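Local structure of protein induced by osmotic stress (Scheffersomyces stipitis, 5YWN) at residues Val127-Pro132 and Leu161-Gly165; Glu171-Trp175 and Leu187-Asn191. The protein binds NADP and probably catalyses the NADPH-dependent asymmetric reduction of haloketones to alcohols, as a member of the extended short-chain dehydrogenase/reductase family. The protein carries 1 engineered substitution. All coordinates share one frame; numbering follows the deposited sequence.

Contact 1: residues Val127-Pro132 and Leu161-Gly165; sequences VAMSVP and LAYFG. With NAP (NADP nicotinamide-adenine-dinucleotide phosphate), chain B.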
ATOM      1  N   VAL A 127      -9.980   1.877   2.898  1.00 16.88           N
ATOM      2  CA  VAL A 127     -10.478   2.331   4.170  1.00 20.32           C
ATOM      3  C   VAL A 127     -10.858   3.802   4.173  1.00 25.82           C
ATOM      4  O   VAL A 127     -11.623   4.202   4.981  1.00 23.77           O
ATOM      5  CB  VAL A 127      -9.605   1.954   5.367  1.00 19.91           C
ATOM      6  CG1 VAL A 127      -9.272   0.482   5.331  1.00 25.86           C
ATOM      7  CG2 VAL A 127      -8.369   2.809   5.451  1.00 22.73           C
ATOM      8  N   ALA A 128     -10.296   4.555   3.255  1.00 19.02           N
ATOM      9  CA  ALA A 128     -10.695   5.919   2.988  1.00 24.87           C
ATOM     10  C   ALA A 128     -12.104   6.045   2.402  1.00 23.81           C
ATOM     11  O   ALA A 128     -12.688   7.036   2.497  1.00 25.61           O
ATOM     12  CB  ALA A 128      -9.673   6.671   2.159  1.00 18.32           C
ATOM     13  N   MET A 129     -12.564   4.997   1.776  1.00 22.06           N
ATOM     14  CA  MET A 129     -13.768   4.971   1.026  1.00 21.87           C
ATOM     15  C   MET A 129     -14.967   4.357   1.719  1.00 26.54           C
ATOM     16  O   MET A 129     -16.029   4.364   1.219  1.00 25.27           O
ATOM     17  CB  MET A 129     -13.514   4.211  -0.248  1.00 25.16           C
ATOM     18  CG  MET A 129     -12.285   4.613  -1.007  1.00 23.05           C
ATOM     19  SD  MET A 129     -11.976   3.607  -2.435  1.00 26.50           S
ATOM     20  CE  MET A 129     -11.342   4.796  -3.544  1.00 23.98           C
ATOM     21  N   SER A 130     -14.723   3.824   2.885  1.00 27.01           N
ATOM     22  CA  SER A 130     -15.619   2.949   3.550  1.00 28.73           C
ATOM     23  C   SER A 130     -15.472   2.890   5.050  1.00 28.71           C
ATOM     24  O   SER A 130     -14.608   3.460   5.595  1.00 23.39           O
ATOM     25  CB  SER A 130     -15.425   1.561   3.015  1.00 34.23           C
ATOM     26  OG  SER A 130     -16.623   0.866   3.073  1.00 39.93           O
ATOM     27  N   VAL A 131     -16.336   2.094   5.656  1.00 27.79           N
ATOM     28  CA  VAL A 131     -16.297   1.751   7.051  1.00 28.72           C
ATOM     29  C   VAL A 131     -16.297   0.255   7.194  1.00 29.97           C
ATOM     30  O   VAL A 131     -16.695  -0.439   6.313  1.00 31.01           O
ATOM     31  CB  VAL A 131     -17.489   2.322   7.824  1.00 28.83           C
ATOM     32  CG1 VAL A 131     -17.420   3.788   7.869  1.00 30.22           C
ATOM     33  CG2 VAL A 131     -18.783   1.892   7.196  1.00 29.03           C
ATOM     34  N   PRO A 132     -15.884  -0.256   8.322  1.00 30.35           N
ATOM     35  CA  PRO A 132     -15.535  -1.655   8.379  1.00 32.33           C
ATOM     36  C   PRO A 132     -16.677  -2.573   8.014  1.00 35.64           C
ATOM     37  O   PRO A 132     -16.509  -3.382   7.155  1.00 34.61           O
ATOM     38  CB  PRO A 132     -15.177  -1.839   9.840  1.00 35.51           C
ATOM     39  CG  PRO A 132     -14.636  -0.555  10.224  1.00 29.09           C
ATOM     40  CD  PRO A 132     -15.454   0.438   9.523  1.00 27.29           C
ATOM     41  N   LEU A 161      -9.987   1.683  13.900  1.00 24.35           N
ATOM     42  CA  LEU A 161     -10.737   2.838  13.499  1.00 22.25           C
ATOM     43  C   LEU A 161      -9.852   4.031  13.265  1.00 20.72           C
ATOM     44  O   LEU A 161     -10.088   4.752  12.397  1.00 24.19           O
ATOM     45  CB  LEU A 161     -11.818   3.175  14.472  1.00 25.95           C
ATOM     46  CG  LEU A 161     -13.109   2.395  14.389  1.00 24.79           C
ATOM     47  CD1 LEU A 161     -14.188   2.866  15.309  1.00 22.69           C
ATOM     48  CD2 LEU A 161     -13.573   2.152  12.988  1.00 24.71           C
ATOM     49  N   ALA A 162      -8.814   4.177  14.042  1.00 21.75           N
ATOM     50  CA  ALA A 162      -7.857   5.198  13.843  1.00 22.02           C
ATOM     51  C   ALA A 162      -7.158   5.079  12.490  1.00 21.23           C
ATOM     52  O   ALA A 162      -7.005   6.026  11.851  1.00 20.97           O
ATOM     53  CB  ALA A 162      -6.872   5.207  14.952  1.00 25.40           C
ATOM     54  N   TYR A 163      -6.794   3.884  12.072  1.00 23.71           N
ATOM     55  CA  TYR A 163      -6.194   3.677  10.758  1.00 20.56           C
ATOM     56  C   TYR A 163      -7.151   4.062   9.668  1.00 20.32           C
ATOM     57  O   TYR A 163      -6.787   4.752   8.814  1.00 21.27           O
ATOM     58  CB  TYR A 163      -5.715   2.259  10.532  1.00 23.75           C
ATOM     59  CG  TYR A 163      -5.165   2.002   9.157  1.00 23.77           C
ATOM     60  CD1 TYR A 163      -3.929   2.429   8.803  1.00 21.54           C
ATOM     61  CD2 TYR A 163      -5.904   1.350   8.220  1.00 25.35           C
ATOM     62  CE1 TYR A 163      -3.437   2.202   7.552  1.00 22.43           C
ATOM     63  CE2 TYR A 163      -5.411   1.094   6.966  1.00 22.74           C
ATOM     64  CZ  TYR A 163      -4.182   1.544   6.637  1.00 22.68           C
ATOM     65  OH  TYR A 163      -3.732   1.315   5.421  1.00 25.44           O
ATOM     66  N   PHE A 164      -8.398   3.684   9.788  1.00 18.72           N
ATOM     67  CA  PHE A 164      -9.404   4.029   8.824  1.00 20.70           C
ATOM     68  C   PHE A 164      -9.521   5.538   8.705  1.00 21.26           C
ATOM     69  O   PHE A 164      -9.515   6.052   7.655  1.00 23.49           O
ATOM     70  CB  PHE A 164     -10.756   3.509   9.285  1.00 23.21           C
ATOM     71  CG  PHE A 164     -11.174   2.225   8.677  1.00 24.16           C
ATOM     72  CD1 PHE A 164     -10.699   1.053   9.144  1.00 24.97           C
ATOM     73  CD2 PHE A 164     -12.090   2.199   7.677  1.00 22.31           C
ATOM     74  CE1 PHE A 164     -11.102  -0.122   8.605  1.00 24.98           C
ATOM     75  CE2 PHE A 164     -12.495   1.033   7.134  1.00 22.76           C
ATOM     76  CZ  PHE A 164     -12.003  -0.132   7.597  1.00 24.72           C
ATOM     77  N   GLY A 165      -9.586   6.219   9.818  1.00 20.67           N
ATOM     78  CA  GLY A 165      -9.610   7.636   9.856  1.00 22.32           C
ATOM     79  C   GLY A 165      -8.363   8.277   9.313  1.00 21.35           C
ATOM     80  O   GLY A 165      -8.474   9.178   8.586  1.00 22.66           O
TER
HETATM   81  PA  NAP B 401       4.300  -1.246   6.059  1.00 25.43           P
HETATM   82  O1A NAP B 401       4.915  -2.412   5.324  1.00 24.87           O
HETATM   83  O2A NAP B 401       4.352  -1.194   7.568  1.00 27.30           O
HETATM   84  O5B NAP B 401       4.950   0.111   5.486  1.00 25.65           O
HETATM   85  C5B NAP B 401       4.915   1.311   6.255  1.00 29.11           C
HETATM   86  C4B NAP B 401       6.225   2.071   6.084  1.00 27.40           C
HETATM   87  O4B NAP B 401       6.031   3.457   6.382  1.00 28.83           O
HETATM   88  C3B NAP B 401       7.304   1.541   7.015  1.00 29.98           C
HETATM   89  O3B NAP B 401       8.414   1.033   6.269  1.00 31.97           O
HETATM   90  C2B NAP B 401       7.730   2.709   7.882  1.00 27.18           C
HETATM   91  O2B NAP B 401       9.118   2.982   7.716  1.00 28.78           O
HETATM   92  C1B NAP B 401       6.890   3.897   7.438  1.00 28.47           C
HETATM   93  N9A NAP B 401       6.081   4.403   8.575  1.00 30.58           N
HETATM   94  C8A NAP B 401       5.095   3.729   9.198  1.00 30.14           C
HETATM   95  N7A NAP B 401       4.559   4.478  10.196  1.00 29.22           N
HETATM   96  C5A NAP B 401       5.208   5.656  10.221  1.00 29.03           C
HETATM   97  C6A NAP B 401       5.142   6.899  11.024  1.00 29.78           C
HETATM   98  N6A NAP B 401       4.247   7.035  12.032  1.00 32.69           N
HETATM   99  N1A NAP B 401       6.006   7.892  10.717  1.00 30.57           N
HETATM  100  C2A NAP B 401       6.904   7.778   9.719  1.00 28.67           C
HETATM  101  N3A NAP B 401       7.013   6.676   8.955  1.00 31.59           N
HETATM  102  C4A NAP B 401       6.212   5.602   9.150  1.00 29.16           C
HETATM  103  O3  NAP B 401       2.761  -1.118   5.603  1.00 26.76           O
HETATM  104  PN  NAP B 401       2.313  -1.533   4.114  1.00 24.11           P
HETATM  105  O1N NAP B 401       1.334  -2.677   4.216  1.00 25.88           O
HETATM  106  O2N NAP B 401       3.556  -1.678   3.269  1.00 20.65           O
HETATM  107  O5D NAP B 401       1.512  -0.229   3.611  1.00 26.85           O
HETATM  108  C5D NAP B 401       2.119   0.686   2.700  1.00 28.39           C
HETATM  109  C4D NAP B 401       1.175   1.851   2.430  1.00 20.40           C
HETATM  110  O4D NAP B 401       0.109   1.433   1.570  1.00 23.84           O
HETATM  111  C3D NAP B 401       0.555   2.384   3.713  1.00 26.34           C
HETATM  112  O3D NAP B 401       0.956   3.738   3.945  1.00 24.14           O
HETATM  113  C2D NAP B 401      -0.946   2.293   3.529  1.00 23.48           C
HETATM  114  O2D NAP B 401      -1.553   3.583   3.661  1.00 26.51           O
HETATM  115  C1D NAP B 401      -1.172   1.730   2.134  1.00 21.38           C
HETATM  116  N1N NAP B 401      -1.995   0.519   2.206  1.00 21.83           N
HETATM  117  C2N NAP B 401      -1.405  -0.678   2.318  1.00 25.77           C
HETATM  118  C3N NAP B 401      -2.167  -1.840   2.388  1.00 24.14           C
HETATM  119  C7N NAP B 401      -1.498  -3.177   2.513  1.00 23.03           C
HETATM  120  O7N NAP B 401      -2.164  -4.151   2.822  1.00 23.40           O
HETATM  121  N7N NAP B 401      -0.189  -3.264   2.282  1.00 27.07           N
HETATM  122  C4N NAP B 401      -3.550  -1.751   2.341  1.00 21.46           C
HETATM  123  C5N NAP B 401      -4.137  -0.499   2.225  1.00 21.80           C
HETATM  124  C6N NAP B 401      -3.329   0.630   2.159  1.00 21.03           C
HETATM  125  P2B NAP B 401      10.210   2.273   8.663  1.00 30.98           P
HETATM  126  O1X NAP B 401      11.367   3.244   8.675  1.00 32.07           O
HETATM  127  O2X NAP B 401       9.503   2.130   9.989  1.00 27.07           O
HETATM  128  O3X NAP B 401      10.500   0.965   7.967  1.00 27.27           O
HETATM  129  O   HOH W   1     -12.274   6.260   7.239  1.00 26.57           O
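Where helix 159-181 carries the YxxxK signature of the short-chain dehydrogenases, Tyr-163 and Phe-164 pack against Val-127 and Pro-132 of the segment that follows strand 119-123. The Phe-164 ring is clamped between two aliphatic groups. Val-127 CB stands over one face, 3.5 Å from the centroid of the Phe-164 ring and only 17° off its normal, a close CH-pi contact. Pro-132 CG makes a second one from the opposite face, 4.0 Å from the same Phe-164 centroid, and also meets Leu-161 CD2 one helical turn earlier. At the edge, in the ring plane, Ser-130 O lies 3.5 Å from Phe-164 CD2; this carbonyl also accepts a hydrogen bond from Ser-148. The phenyl takes an unstaggered chi1 of -98°, which slots it between Val-127 and Pro-132. An alanine in place of Phe-164 is likely to open a gap between Val-127 CB and Pro-132 CG and deprive each of the ring face it rests on.

In this Rossmann-type fold the same segment also touches the tyrosine that meets the cofactor. The branches of Val-127 divide the work: CG1 lies over the same face of the phenyl as CB, 3.6 Å from Phe-164 CZ, while CG2 approaches Tyr-163 CE2 at 3.7 Å. Backbone is joined to backbone by a water that donates to Val-127 O at 3.1 Å and, weakly, to Phe-164 O. The tyrosine, its CG anti to the backbone N (chi1 177°), extends from the helix to the NADP, where Tyr-163 OH comes within 3.4 Å of C6N of the nicotinamide.

Contact 2: residues Glu171-Trp175 and Leu187-Asn191; sequences ERAAW and LSTVN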
ATOM      1  N   GLU A 171      -6.092  11.683   2.911  1.00 18.86           N
ATOM      2  CA  GLU A 171      -6.490  11.804   1.525  1.00 17.40           C
ATOM      3  C   GLU A 171      -7.348  13.037   1.221  1.00 20.04           C
ATOM      4  O   GLU A 171      -7.093  13.715   0.295  1.00 23.24           O
ATOM      5  CB  GLU A 171      -7.134  10.538   0.961  1.00 17.76           C
ATOM      6  CG  GLU A 171      -7.190  10.511  -0.567  1.00 23.22           C
ATOM      7  CD  GLU A 171      -8.127   9.516  -1.232  1.00 21.22           C
ATOM      8  OE1 GLU A 171      -8.439   8.492  -0.696  1.00 17.34           O
ATOM      9  OE2 GLU A 171      -8.534   9.815  -2.327  1.00 22.46           O
ATOM     10  N   ARG A 172      -8.307  13.318   2.079  1.00 21.02           N
ATOM     11  CA  ARG A 172      -9.103  14.511   1.985  1.00 21.76           C
ATOM     12  C   ARG A 172      -8.199  15.761   2.076  1.00 21.60           C
ATOM     13  O   ARG A 172      -8.347  16.646   1.349  1.00 21.38           O
ATOM     14  CB  ARG A 172     -10.155  14.542   3.066  1.00 22.85           C
ATOM     15  CG  ARG A 172     -11.380  13.675   2.867  1.00 20.04           C
ATOM     16  CD  ARG A 172     -12.326  13.873   4.025  1.00 31.88           C
ATOM     17  NE  ARG A 172     -13.418  12.946   4.140  1.00 29.40           N
ATOM     18  CZ  ARG A 172     -14.498  12.954   3.394  1.00 28.73           C
ATOM     19  NH1 ARG A 172     -15.433  12.081   3.600  1.00 28.44           N
ATOM     20  NH2 ARG A 172     -14.654  13.826   2.464  1.00 26.54           N
ATOM     21  N   ALA A 173      -7.246  15.740   2.962  1.00 20.42           N
ATOM     22  CA  ALA A 173      -6.322  16.809   3.117  1.00 24.21           C
ATOM     23  C   ALA A 173      -5.483  17.026   1.857  1.00 22.54           C
ATOM     24  O   ALA A 173      -5.289  18.102   1.464  1.00 22.07           O
ATOM     25  CB  ALA A 173      -5.447  16.591   4.316  1.00 23.06           C
ATOM     26  N   ALA A 174      -5.062  15.953   1.231  1.00 21.44           N
ATOM     27  CA  ALA A 174      -4.311  16.031  -0.001  1.00 20.89           C
ATOM     28  C   ALA A 174      -5.138  16.694  -1.124  1.00 21.64           C
ATOM     29  O   ALA A 174      -4.700  17.612  -1.712  1.00 16.84           O
ATOM     30  CB  ALA A 174      -3.840  14.668  -0.413  1.00 19.31           C
ATOM     31  N   TRP A 175      -6.368  16.257  -1.307  1.00 18.14           N
ATOM     32  CA  TRP A 175      -7.259  16.866  -2.261  1.00 21.34           C
ATOM     33  C   TRP A 175      -7.548  18.331  -1.915  1.00 24.96           C
ATOM     34  O   TRP A 175      -7.562  19.165  -2.773  1.00 24.08           O
ATOM     35  CB  TRP A 175      -8.527  16.062  -2.463  1.00 21.08           C
ATOM     36  CG  TRP A 175      -8.287  14.714  -3.107  1.00 23.22           C
ATOM     37  CD1 TRP A 175      -8.524  13.530  -2.568  1.00 19.40           C
ATOM     38  CD2 TRP A 175      -7.736  14.462  -4.382  1.00 20.88           C
ATOM     39  NE1 TRP A 175      -8.185  12.545  -3.397  1.00 21.15           N
ATOM     40  CE2 TRP A 175      -7.681  13.073  -4.532  1.00 22.34           C
ATOM     41  CE3 TRP A 175      -7.271  15.263  -5.410  1.00 22.91           C
ATOM     42  CZ2 TRP A 175      -7.209  12.470  -5.660  1.00 20.62           C
ATOM     43  CZ3 TRP A 175      -6.791  14.670  -6.528  1.00 21.73           C
ATOM     44  CH2 TRP A 175      -6.769  13.277  -6.651  1.00 23.46           C
ATOM     45  N   LEU A 187      -2.072  15.782  -8.726  1.00 21.85           N
ATOM     46  CA  LEU A 187      -2.171  14.765  -7.735  1.00 22.98           C
ATOM     47  C   LEU A 187      -3.005  13.617  -8.216  1.00 21.37           C
ATOM     48  O   LEU A 187      -3.951  13.788  -8.905  1.00 20.55           O
ATOM     49  CB  LEU A 187      -2.768  15.295  -6.443  1.00 22.77           C
ATOM     50  CG  LEU A 187      -3.118  14.343  -5.289  1.00 21.23           C
ATOM     51  CD1 LEU A 187      -1.901  13.659  -4.741  1.00 19.94           C
ATOM     52  CD2 LEU A 187      -3.876  15.031  -4.171  1.00 22.71           C
ATOM     53  N   SER A 188      -2.621  12.456  -7.795  1.00 20.14           N
ATOM     54  CA  SER A 188      -3.425  11.287  -7.962  1.00 18.42           C
ATOM     55  C   SER A 188      -3.289  10.354  -6.762  1.00 19.34           C
ATOM     56  O   SER A 188      -2.349  10.439  -6.070  1.00 18.37           O
ATOM     57  CB  SER A 188      -3.095  10.612  -9.274  1.00 23.39           C
ATOM     58  OG  SER A 188      -1.814  10.130  -9.300  1.00 25.16           O
ATOM     59  N   THR A 189      -4.272   9.500  -6.530  1.00 20.87           N
ATOM     60  CA  THR A 189      -4.218   8.583  -5.410  1.00 19.01           C
ATOM     61  C   THR A 189      -4.375   7.166  -5.860  1.00 19.05           C
ATOM     62  O   THR A 189      -4.976   6.906  -6.840  1.00 21.79           O
ATOM     63  CB  THR A 189      -5.254   8.868  -4.271  1.00 22.85           C
ATOM     64  OG1 THR A 189      -6.560   8.466  -4.653  1.00 22.61           O
ATOM     65  CG2 THR A 189      -5.253  10.305  -3.845  1.00 19.55           C
ATOM     66  N   VAL A 190      -3.821   6.268  -5.082  1.00 20.02           N
ATOM     67  CA  VAL A 190      -4.030   4.854  -5.234  1.00 17.66           C
ATOM     68  C   VAL A 190      -4.682   4.278  -3.966  1.00 20.44           C
ATOM     69  O   VAL A 190      -4.199   4.456  -2.902  1.00 21.00           O
ATOM     70  CB  VAL A 190      -2.745   4.146  -5.632  1.00 20.17           C
ATOM     71  CG1 VAL A 190      -2.944   2.666  -5.724  1.00 21.23           C
ATOM     72  CG2 VAL A 190      -2.207   4.709  -6.912  1.00 17.78           C
ATOM     73  N   ASN A 191      -5.785   3.598  -4.133  1.00 20.10           N
ATOM     74  CA  ASN A 191      -6.626   3.148  -3.041  1.00 19.14           C
ATOM     75  C   ASN A 191      -6.766   1.603  -3.029  1.00 21.70           C
ATOM     76  O   ASN A 191      -7.655   1.029  -3.576  1.00 17.98           O
ATOM     77  CB  ASN A 191      -7.999   3.834  -3.070  1.00 14.09           C
ATOM     78  CG  ASN A 191      -7.915   5.329  -2.984  1.00 20.13           C
ATOM     79  OD1 ASN A 191      -7.356   5.951  -3.795  1.00 20.67           O
ATOM     80  ND2 ASN A 191      -8.477   5.869  -1.966  1.00 20.71           N
TER
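Helix-on-sheet packing in a Rossmann-type fold brings Glu-171, Ala-174 and Trp-175 of helix 159-181 onto Leu-187, Thr-189 and Asn-191 of strand 186-192. The helix belongs to the connection between the adjacent parallel strands 119-123 and 186-192, a beta-alpha-beta crossover, and so runs nearly antiparallel to the strand it covers: the segment axes make 163° and approach to 9.9 Å.

The apolar half of the interface lies at the beginning of the strand segment. Leu-187 CD2 comes over one face of the indole, 3.8 Å from the centroid of the six-membered ring of Trp-175, in a CH-pi contact, and the same methyl touches Ala-174 CB. Further along, Thr-189 CG2 approaches Trp-175 CZ2 obliquely at 3.4 Å.

The polar half centres on Glu-171. With CG anti to the backbone N (chi1 -164°) and the chain extended beyond it, the carboxylate is carried out from the helix to the strand. Asn-191 ND2 donates to Glu-171 OE1 at 2.9 Å, reaching it from 36° above the carboxylate plane. Trp-175 NE1, one turn on, donates to the anti lone pair of Glu-171 OE2 at 3.0 Å, with that oxygen in the plane of the indole. Thr-189 OG1 donates a hydrogen bond to Asn-191 OD1 at 2.8 Å, which fixes the flip of the amide and directs its NH2 to the glutamate.

Ser-124 also bonds Glu-171 OE1, and Arg-258 forms a salt bridge with OE2; with several donors and a positive charge around it, this buried carboxylate probably stays ionised.

How the contacts relate
Contacts 1 and 2 lie on successive parts of helix 159-181, their centres 14 Å apart, and show how one helix can serve a cofactor site and a sheet at once. They touch through the loop of contact 1: Met-129 CE packs 3.4 Å from Asn-191 ND2, and Ala-128 CB lies 3.6 Å from Glu-171 OE1. Lys-167, an NADP-binding residue, falls between them, its side chain about 4 Å from that of Val-127 and about 6 Å from that of Glu-171. Contact 1 meets NADP directly through Tyr-163, whereas contact 2 lies farther off, with the side chain of Asn-191 about 8 Å from the cofactor.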